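Local coordinates for hypothetical protein HI1011 (Haemophilus influenzae, PDB 1YZY) that catalyses the ATP-dependent phosphorylation of 3-oxo-tetronate to 3-oxo-tetronate 4-phosphate, as a member of the four-carbon acid sugar kinase family, at residues G246-L251 against E301-V306; K261-Y266 against M305-V310. All blocks are in the same frame, centred on the assembly; numbering follows the deposited sequence.

Interaction 1: residues G246-L251 against E301-V306; sequences GKTVVL and EFAPMV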
ATOM      1  N   GLY A 246      -6.048 -19.279  16.615  1.00 42.19           N
ATOM      2  CA  GLY A 246      -4.680 -19.534  17.034  1.00 35.75           C
ATOM      3  C   GLY A 246      -4.270 -18.545  18.108  1.00 30.12           C
ATOM      4  O   GLY A 246      -5.085 -17.729  18.541  1.00 31.27           O
ATOM      5  N   LYS A 247      -3.043 -18.667  18.604  1.00 30.12           N
ATOM      6  CA  LYS A 247      -2.539 -17.760  19.638  1.00 27.83           C
ATOM      7  C   LYS A 247      -2.291 -16.390  19.005  1.00 27.58           C
ATOM      8  O   LYS A 247      -1.752 -16.313  17.907  1.00 31.46           O
ATOM      9  CB  LYS A 247      -1.228 -18.299  20.226  1.00 30.60           C
ATOM     10  CG  LYS A 247      -1.240 -19.783  20.581  1.00 42.47           C
ATOM     11  CD  LYS A 247      -2.188 -20.086  21.730  1.00 51.27           C
ATOM     12  CE  LYS A 247      -2.415 -21.584  21.871  1.00 61.66           C
ATOM     13  NZ  LYS A 247      -3.107 -22.153  20.670  1.00 63.06           N
ATOM     14  N   THR A 248      -2.598 -15.319  19.729  1.00 21.35           N
ATOM     15  CA  THR A 248      -2.423 -13.963  19.203  1.00 17.33           C
ATOM     16  C   THR A 248      -1.713 -13.064  20.203  1.00 20.43           C
ATOM     17  O   THR A 248      -1.805 -13.278  21.419  1.00 21.56           O
ATOM     18  CB  THR A 248      -3.812 -13.329  18.852  1.00 20.69           C
ATOM     19  OG1 THR A 248      -4.459 -14.110  17.836  1.00 22.84           O
ATOM     20  CG2 THR A 248      -3.671 -11.887  18.371  1.00 14.78           C
ATOM     21  N   VAL A 249      -1.018 -12.051  19.693  1.00 19.18           N
ATOM     22  CA  VAL A 249      -0.301 -11.094  20.531  1.00 20.13           C
ATOM     23  C   VAL A 249      -0.356  -9.684  19.933  1.00 23.52           C
ATOM     24  O   VAL A 249      -0.349  -9.509  18.710  1.00 20.35           O
ATOM     25  CB  VAL A 249       1.185 -11.529  20.764  1.00 21.74           C
ATOM     26  CG1 VAL A 249       1.983 -11.473  19.469  1.00 18.80           C
ATOM     27  CG2 VAL A 249       1.833 -10.666  21.836  1.00 19.78           C
ATOM     28  N   VAL A 250      -0.484  -8.694  20.808  1.00 18.71           N
ATOM     29  CA  VAL A 250      -0.532  -7.292  20.414  1.00 20.56           C
ATOM     30  C   VAL A 250       0.763  -6.641  20.884  1.00 17.77           C
ATOM     31  O   VAL A 250       1.106  -6.716  22.066  1.00 16.03           O
ATOM     32  CB  VAL A 250      -1.738  -6.547  21.079  1.00 22.02           C
ATOM     33  CG1 VAL A 250      -1.680  -5.060  20.783  1.00 17.59           C
ATOM     34  CG2 VAL A 250      -3.060  -7.117  20.590  1.00 14.69           C
ATOM     35  N   LEU A 251       1.494  -6.041  19.951  1.00 19.73           N
ATOM     36  CA  LEU A 251       2.749  -5.359  20.261  1.00 18.51           C
ATOM     37  C   LEU A 251       2.607  -3.898  19.819  1.00 22.60           C
ATOM     38  O   LEU A 251       2.709  -3.586  18.636  1.00 24.94           O
ATOM     39  CB  LEU A 251       3.917  -6.062  19.552  1.00 20.93           C
ATOM     40  CG  LEU A 251       4.093  -7.564  19.864  1.00 19.97           C
ATOM     41  CD1 LEU A 251       5.086  -8.200  18.937  1.00 18.48           C
ATOM     42  CD2 LEU A 251       4.505  -7.783  21.310  1.00 15.58           C
ATOM     43  N   GLU A 301      -9.520 -14.206  27.006  1.00 45.36           N
ATOM     44  CA  GLU A 301     -10.420 -13.994  25.882  1.00 47.92           C
ATOM     45  C   GLU A 301      -9.766 -13.126  24.812  1.00 46.41           C
ATOM     46  O   GLU A 301      -9.913 -13.384  23.618  1.00 49.05           O
ATOM     47  CB  GLU A 301     -11.752 -13.403  26.347  1.00 52.17           C
ATOM     48  CG  GLU A 301     -11.646 -12.210  27.277  1.00 62.78           C
ATOM     49  CD  GLU A 301     -13.006 -11.769  27.781  1.00 69.61           C
ATOM     50  OE1 GLU A 301     -13.762 -11.152  26.997  1.00 73.24           O
ATOM     51  OE2 GLU A 301     -13.328 -12.057  28.955  1.00 72.73           O
ATOM     52  N   PHE A 302      -9.037 -12.105  25.247  1.00 40.63           N
ATOM     53  CA  PHE A 302      -8.339 -11.220  24.321  1.00 39.35           C
ATOM     54  C   PHE A 302      -6.821 -11.347  24.459  1.00 34.14           C
ATOM     55  O   PHE A 302      -6.293 -11.486  25.566  1.00 35.93           O
ATOM     56  CB  PHE A 302      -8.791  -9.770  24.517  1.00 46.60           C
ATOM     57  CG  PHE A 302     -10.178  -9.490  23.986  1.00 50.44           C
ATOM     58  CD1 PHE A 302     -10.517  -9.831  22.672  1.00 55.07           C
ATOM     59  CD2 PHE A 302     -11.146  -8.895  24.798  1.00 52.39           C
ATOM     60  CE1 PHE A 302     -11.798  -9.586  22.176  1.00 60.36           C
ATOM     61  CE2 PHE A 302     -12.432  -8.644  24.311  1.00 60.03           C
ATOM     62  CZ  PHE A 302     -12.758  -8.991  22.999  1.00 61.95           C
ATOM     63  N   ALA A 303      -6.138 -11.348  23.319  1.00 25.60           N
ATOM     64  CA  ALA A 303      -4.686 -11.471  23.265  1.00 26.90           C
ATOM     65  C   ALA A 303      -3.961 -10.520  24.212  1.00 23.05           C
ATOM     66  O   ALA A 303      -4.386  -9.379  24.416  1.00 23.72           O
ATOM     67  CB  ALA A 303      -4.209 -11.257  21.855  1.00 22.58           C
ATOM     68  N   PRO A 304      -2.866 -10.993  24.833  1.00 20.18           N
ATOM     69  CA  PRO A 304      -2.103 -10.155  25.759  1.00 15.39           C
ATOM     70  C   PRO A 304      -1.349  -9.052  25.007  1.00 19.11           C
ATOM     71  O   PRO A 304      -0.885  -9.248  23.889  1.00 17.98           O
ATOM     72  CB  PRO A 304      -1.165 -11.161  26.419  1.00 17.09           C
ATOM     73  CG  PRO A 304      -0.897 -12.121  25.332  1.00 19.00           C
ATOM     74  CD  PRO A 304      -2.271 -12.337  24.734  1.00 14.97           C
ATOM     75  N   MET A 305      -1.211  -7.896  25.634  1.00 14.26           N
ATOM     76  CA  MET A 305      -0.534  -6.785  24.992  1.00 19.31           C
ATOM     77  C   MET A 305       0.651  -6.221  25.783  1.00 19.29           C
ATOM     78  O   MET A 305       0.582  -5.835  26.955  1.00 16.97           O
ATOM     79  CB  MET A 305      -1.524  -5.625  24.797  1.00 15.27           C
ATOM     80  CG  MET A 305      -0.867  -4.268  24.533  1.00 19.49           C
ATOM     81  SD  MET A 305      -2.026  -2.946  24.172  1.00 23.36           S
ATOM     82  CE  MET A 305      -2.724  -2.585  25.789  1.00 24.26           C
ATOM     83  N   VAL A 306       1.772  -6.188  25.064  1.00 19.45           N
ATOM     84  CA  VAL A 306       3.062  -5.638  25.456  1.00 20.27           C
ATOM     85  C   VAL A 306       3.156  -4.302  24.724  1.00 20.79           C
ATOM     86  O   VAL A 306       3.174  -4.274  23.491  1.00 24.79           O
ATOM     87  CB  VAL A 306       4.278  -6.495  25.080  1.00  9.65           C
ATOM     88  CG1 VAL A 306       5.516  -5.912  25.718  1.00 12.09           C
ATOM     89  CG2 VAL A 306       4.085  -7.923  25.525  1.00 10.38           C
TER

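Interaction 2: residues K261-Y266 against M305-V310; sequences KQVEKY and MVYATV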
ATOM      1  N   LYS A 261      -4.990   6.235  22.868  1.00 30.64           N
ATOM      2  CA  LYS A 261      -6.385   6.008  23.212  1.00 32.83           C
ATOM      3  C   LYS A 261      -6.762   4.549  22.988  1.00 34.69           C
ATOM      4  O   LYS A 261      -7.544   3.988  23.756  1.00 36.88           O
ATOM      5  CB  LYS A 261      -7.297   6.925  22.391  1.00 37.67           C
ATOM      6  CG  LYS A 261      -7.159   8.402  22.743  1.00 44.67           C
ATOM      7  CD  LYS A 261      -8.090   9.277  21.912  1.00 52.62           C
ATOM      8  CE  LYS A 261      -7.767   9.169  20.427  1.00 58.20           C
ATOM      9  NZ  LYS A 261      -8.655  10.009  19.584  1.00 63.18           N
ATOM     10  N   GLN A 262      -6.233   3.954  21.921  1.00 29.59           N
ATOM     11  CA  GLN A 262      -6.510   2.554  21.592  1.00 30.08           C
ATOM     12  C   GLN A 262      -5.924   1.619  22.655  1.00 29.68           C
ATOM     13  O   GLN A 262      -6.445   0.526  22.891  1.00 29.98           O
ATOM     14  CB  GLN A 262      -5.947   2.203  20.204  1.00 25.38           C
ATOM     15  CG  GLN A 262      -6.624   2.935  19.046  1.00 23.58           C
ATOM     16  CD  GLN A 262      -5.886   2.765  17.728  1.00 27.99           C
ATOM     17  OE1 GLN A 262      -4.679   2.955  17.655  1.00 34.36           O
ATOM     18  NE2 GLN A 262      -6.610   2.391  16.686  1.00 29.62           N
ATOM     19  N   VAL A 263      -4.811   2.040  23.253  1.00 30.99           N
ATOM     20  CA  VAL A 263      -4.138   1.278  24.307  1.00 32.10           C
ATOM     21  C   VAL A 263      -4.914   1.459  25.612  1.00 34.67           C
ATOM     22  O   VAL A 263      -5.149   0.507  26.351  1.00 31.72           O
ATOM     23  CB  VAL A 263      -2.667   1.766  24.506  1.00 29.27           C
ATOM     24  CG1 VAL A 263      -2.072   1.184  25.779  1.00 31.53           C
ATOM     25  CG2 VAL A 263      -1.808   1.379  23.303  1.00 26.12           C
ATOM     26  N   GLU A 264      -5.290   2.703  25.881  1.00 36.00           N
ATOM     27  CA  GLU A 264      -6.037   3.071  27.071  1.00 39.81           C
ATOM     28  C   GLU A 264      -7.404   2.371  27.109  1.00 41.20           C
ATOM     29  O   GLU A 264      -7.971   2.146  28.184  1.00 44.86           O
ATOM     30  CB  GLU A 264      -6.222   4.589  27.085  1.00 42.97           C
ATOM     31  CG  GLU A 264      -5.974   5.255  28.427  1.00 61.65           C
ATOM     32  CD  GLU A 264      -7.179   5.199  29.347  1.00 68.70           C
ATOM     33  OE1 GLU A 264      -8.042   6.098  29.244  1.00 74.97           O
ATOM     34  OE2 GLU A 264      -7.262   4.265  30.176  1.00 71.78           O
ATOM     35  N   LYS A 265      -7.930   2.038  25.935  1.00 40.96           N
ATOM     36  CA  LYS A 265      -9.228   1.380  25.831  1.00 41.92           C
ATOM     37  C   LYS A 265      -9.091  -0.146  25.875  1.00 40.62           C
ATOM     38  O   LYS A 265      -9.997  -0.850  26.345  1.00 42.70           O
ATOM     39  CB  LYS A 265      -9.925   1.826  24.536  1.00 45.54           C
ATOM     40  CG  LYS A 265     -11.435   2.044  24.646  1.00 53.94           C
ATOM     41  CD  LYS A 265     -12.232   0.794  24.297  1.00 60.55           C
ATOM     42  CE  LYS A 265     -13.724   1.102  24.207  1.00 66.56           C
ATOM     43  NZ  LYS A 265     -14.513  -0.044  23.665  1.00 69.48           N
ATOM     44  N   TYR A 266      -7.954  -0.645  25.399  1.00 32.50           N
ATOM     45  CA  TYR A 266      -7.695  -2.078  25.365  1.00 33.03           C
ATOM     46  C   TYR A 266      -7.154  -2.665  26.677  1.00 31.53           C
ATOM     47  O   TYR A 266      -7.460  -3.803  27.017  1.00 28.28           O
ATOM     48  CB  TYR A 266      -6.749  -2.414  24.211  1.00 25.83           C
ATOM     49  CG  TYR A 266      -6.639  -3.897  23.935  1.00 24.70           C
ATOM     50  CD1 TYR A 266      -7.770  -4.648  23.621  1.00 20.08           C
ATOM     51  CD2 TYR A 266      -5.404  -4.554  23.998  1.00 23.08           C
ATOM     52  CE1 TYR A 266      -7.679  -6.010  23.378  1.00 23.33           C
ATOM     53  CE2 TYR A 266      -5.304  -5.921  23.755  1.00 14.32           C
ATOM     54  CZ  TYR A 266      -6.445  -6.635  23.448  1.00 18.85           C
ATOM     55  OH  TYR A 266      -6.370  -7.973  23.209  1.00 19.14           O
ATOM     56  N   MET A 305      -1.211  -7.896  25.634  1.00 14.26           N
ATOM     57  CA  MET A 305      -0.534  -6.785  24.992  1.00 19.31           C
ATOM     58  C   MET A 305       0.651  -6.221  25.783  1.00 19.29           C
ATOM     59  O   MET A 305       0.582  -5.835  26.955  1.00 16.97           O
ATOM     60  CB  MET A 305      -1.524  -5.625  24.797  1.00 15.27           C
ATOM     61  CG  MET A 305      -0.867  -4.268  24.533  1.00 19.49           C
ATOM     62  SD  MET A 305      -2.026  -2.946  24.172  1.00 23.36           S
ATOM     63  CE  MET A 305      -2.724  -2.585  25.789  1.00 24.26           C
ATOM     64  N   VAL A 306       1.772  -6.188  25.064  1.00 19.45           N
ATOM     65  CA  VAL A 306       3.062  -5.638  25.456  1.00 20.27           C
ATOM     66  C   VAL A 306       3.156  -4.302  24.724  1.00 20.79           C
ATOM     67  O   VAL A 306       3.174  -4.274  23.491  1.00 24.79           O
ATOM     68  CB  VAL A 306       4.278  -6.495  25.080  1.00  9.65           C
ATOM     69  CG1 VAL A 306       5.516  -5.912  25.718  1.00 12.09           C
ATOM     70  CG2 VAL A 306       4.085  -7.923  25.525  1.00 10.38           C
ATOM     71  N   TYR A 307       3.241  -3.204  25.464  1.00 26.75           N
ATOM     72  CA  TYR A 307       3.270  -1.894  24.831  1.00 24.87           C
ATOM     73  C   TYR A 307       4.278  -0.877  25.337  1.00 26.20           C
ATOM     74  O   TYR A 307       4.580  -0.818  26.526  1.00 31.65           O
ATOM     75  CB  TYR A 307       1.872  -1.267  24.896  1.00 24.27           C
ATOM     76  CG  TYR A 307       1.384  -0.968  26.301  1.00 26.70           C
ATOM     77  CD1 TYR A 307       1.397   0.335  26.802  1.00 25.79           C
ATOM     78  CD2 TYR A 307       0.922  -1.993  27.135  1.00 28.96           C
ATOM     79  CE1 TYR A 307       0.972   0.607  28.094  1.00 32.22           C
ATOM     80  CE2 TYR A 307       0.492  -1.732  28.422  1.00 28.49           C
ATOM     81  CZ  TYR A 307       0.522  -0.432  28.897  1.00 36.55           C
ATOM     82  OH  TYR A 307       0.126  -0.175  30.189  1.00 42.09           O
ATOM     83  N   ALA A 308       4.765  -0.056  24.416  1.00 24.64           N
ATOM     84  CA  ALA A 308       5.701   1.016  24.730  1.00 26.22           C
ATOM     85  C   ALA A 308       4.910   2.329  24.705  1.00 27.28           C
ATOM     86  O   ALA A 308       5.349   3.349  25.235  1.00 26.72           O
ATOM     87  CB  ALA A 308       6.828   1.050  23.702  1.00 27.78           C
ATOM     88  N   THR A 309       3.723   2.268  24.114  1.00 28.58           N
ATOM     89  CA  THR A 309       2.824   3.409  23.978  1.00 33.11           C
ATOM     90  C   THR A 309       2.582   4.248  25.235  1.00 37.10           C
ATOM     91  O   THR A 309       1.966   3.784  26.201  1.00 36.56           O
ATOM     92  CB  THR A 309       1.470   2.937  23.462  1.00 33.16           C
ATOM     93  OG1 THR A 309       1.658   2.258  22.216  1.00 28.03           O
ATOM     94  CG2 THR A 309       0.514   4.110  23.282  1.00 34.51           C
ATOM     95  N   VAL A 310       3.064   5.488  25.205  1.00 41.05           N
ATOM     96  CA  VAL A 310       2.885   6.449  26.295  1.00 42.22           C
ATOM     97  C   VAL A 310       2.526   7.796  25.670  1.00 46.15           C
ATOM     98  O   VAL A 310       2.882   8.064  24.518  1.00 42.06           O
ATOM     99  CB  VAL A 310       4.162   6.631  27.168  1.00 39.11           C
ATOM    100  CG1 VAL A 310       4.372   5.430  28.054  1.00 31.11           C
ATOM    101  CG2 VAL A 310       5.381   6.885  26.297  1.00 43.51           C
TER

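Interaction 1: residues G246-L251 against E301-V306
Two backbone hydrogen bonds join Val250 to the chain of Pro304 and Val306. The Val250 N-H reaches Pro304 O almost straight (N to O 3.2 Å, 173° at the hydrogen). Val250 O accepts from Val306 N at 3.1 Å. Two CA-H...O contacts accompany them: Met305 CA is 3.4 Å from Val250 O, and one residue further on Leu251 CA is as close to Val306 O. One residue gripping the neighbours on both sides of Met305 is the parallel beta ladder, here between adjacent strands 248-252 and 305-307 of the nucleotide-binding domain. Proline suits its place, since Pro304 offers only its carbonyl to the ladder. Apolar contacts flank both faces. Val250 and Met305 cross obliquely, CB to CB 3.8 Å, on the face that helix 257-266 covers; beta-branched valine fits the extended backbone. Val250 CG1, anti to the backbone N (chi1 174°), reaches Met305 CG at 3.9 Å. On the other, Leu251 lies beside Val306, its CD2 4.0 Å from Val306 CB, under Leu338 of helix 324-345. Ahead of the ladder, Ala303 points its small methyl at the other strand, CB 3.2 Å from Thr248 O and 3.6 Å from Thr248 CG2.

Interaction 2: residues K261-Y266 against M305-V310
Val263 and Tyr266 of helix 257-266 pack on Met305, Tyr307 and Thr309 in a helix-on-sheet layer of the alpha/beta nucleotide-binding domain, close to the ATP site inferred by similarity. The helix segment runs 141° from strand 305-307, roughly antiparallel, with 11.0 Å between the axes, and the contact is buried and without hydrogen bonds between the two segments.

Val263 lies at the centre of the contact, and its two methyls divide the work. CG1, anti to the backbone N (chi1 168°), stands over one face of the Tyr307 ring, offset toward the rim and 4.0 Å from the centroid, a CH-pi contact. The same methyl touches Met305 CE at 3.8 Å. A compact branched residue thus serves an aromatic face and a flexible thioether at once. CG2 points instead to Thr309, whose side chain meets that of Val263 tip to tip, the two CG2 methyls 3.6 Å apart. Threonine suits this junction because its CG2 packs on the valine while OG1 hydrogen-bonds Ser252 OG and Ser254 O; Ser254 is a probable ATP-binding residue.

The side chains of Tyr266, one turn after Val263, and Met305 run alongside each other with opposite headings. The tyrosine ring presents an edge to the sulfur in a Met-aromatic contact, SD lying 5.1 Å from the centroid and 83° off the ring normal. The unbranched methionine is bent at its third torsion, which places CE between Tyr266 CD2 and Val263 CG1. Tyrosine also reaches beyond this apolar patch, for its hydroxyl points on to Ala303. Further along the same edge, toward the hydroxyl, Met305 CB lies in the ring plane, 3.9 Å from Tyr266 CE2.

In the fold
The centres of the two interactions lie 12 Å apart, both about 25 Å from the centre of the chain and both within the nucleotide-binding C-terminal domain. Along the chain, strand 248-252 comes first, helix 257-266 follows it, and strand 305-307 takes part in both contacts. Interaction 1 sets the two strands side by side; interaction 2 packs helix 257-266, roughly antiparallel to strand 305-307, on the face bearing Val250 and Met305. Met305 belongs to both, and Tyr266 OH ties them directly, 2.7 Å from Ala303 O in a probable hydrogen bond. The turn between first strand and helix carries Ser254, so the arrangement frames one part of the probable ATP site.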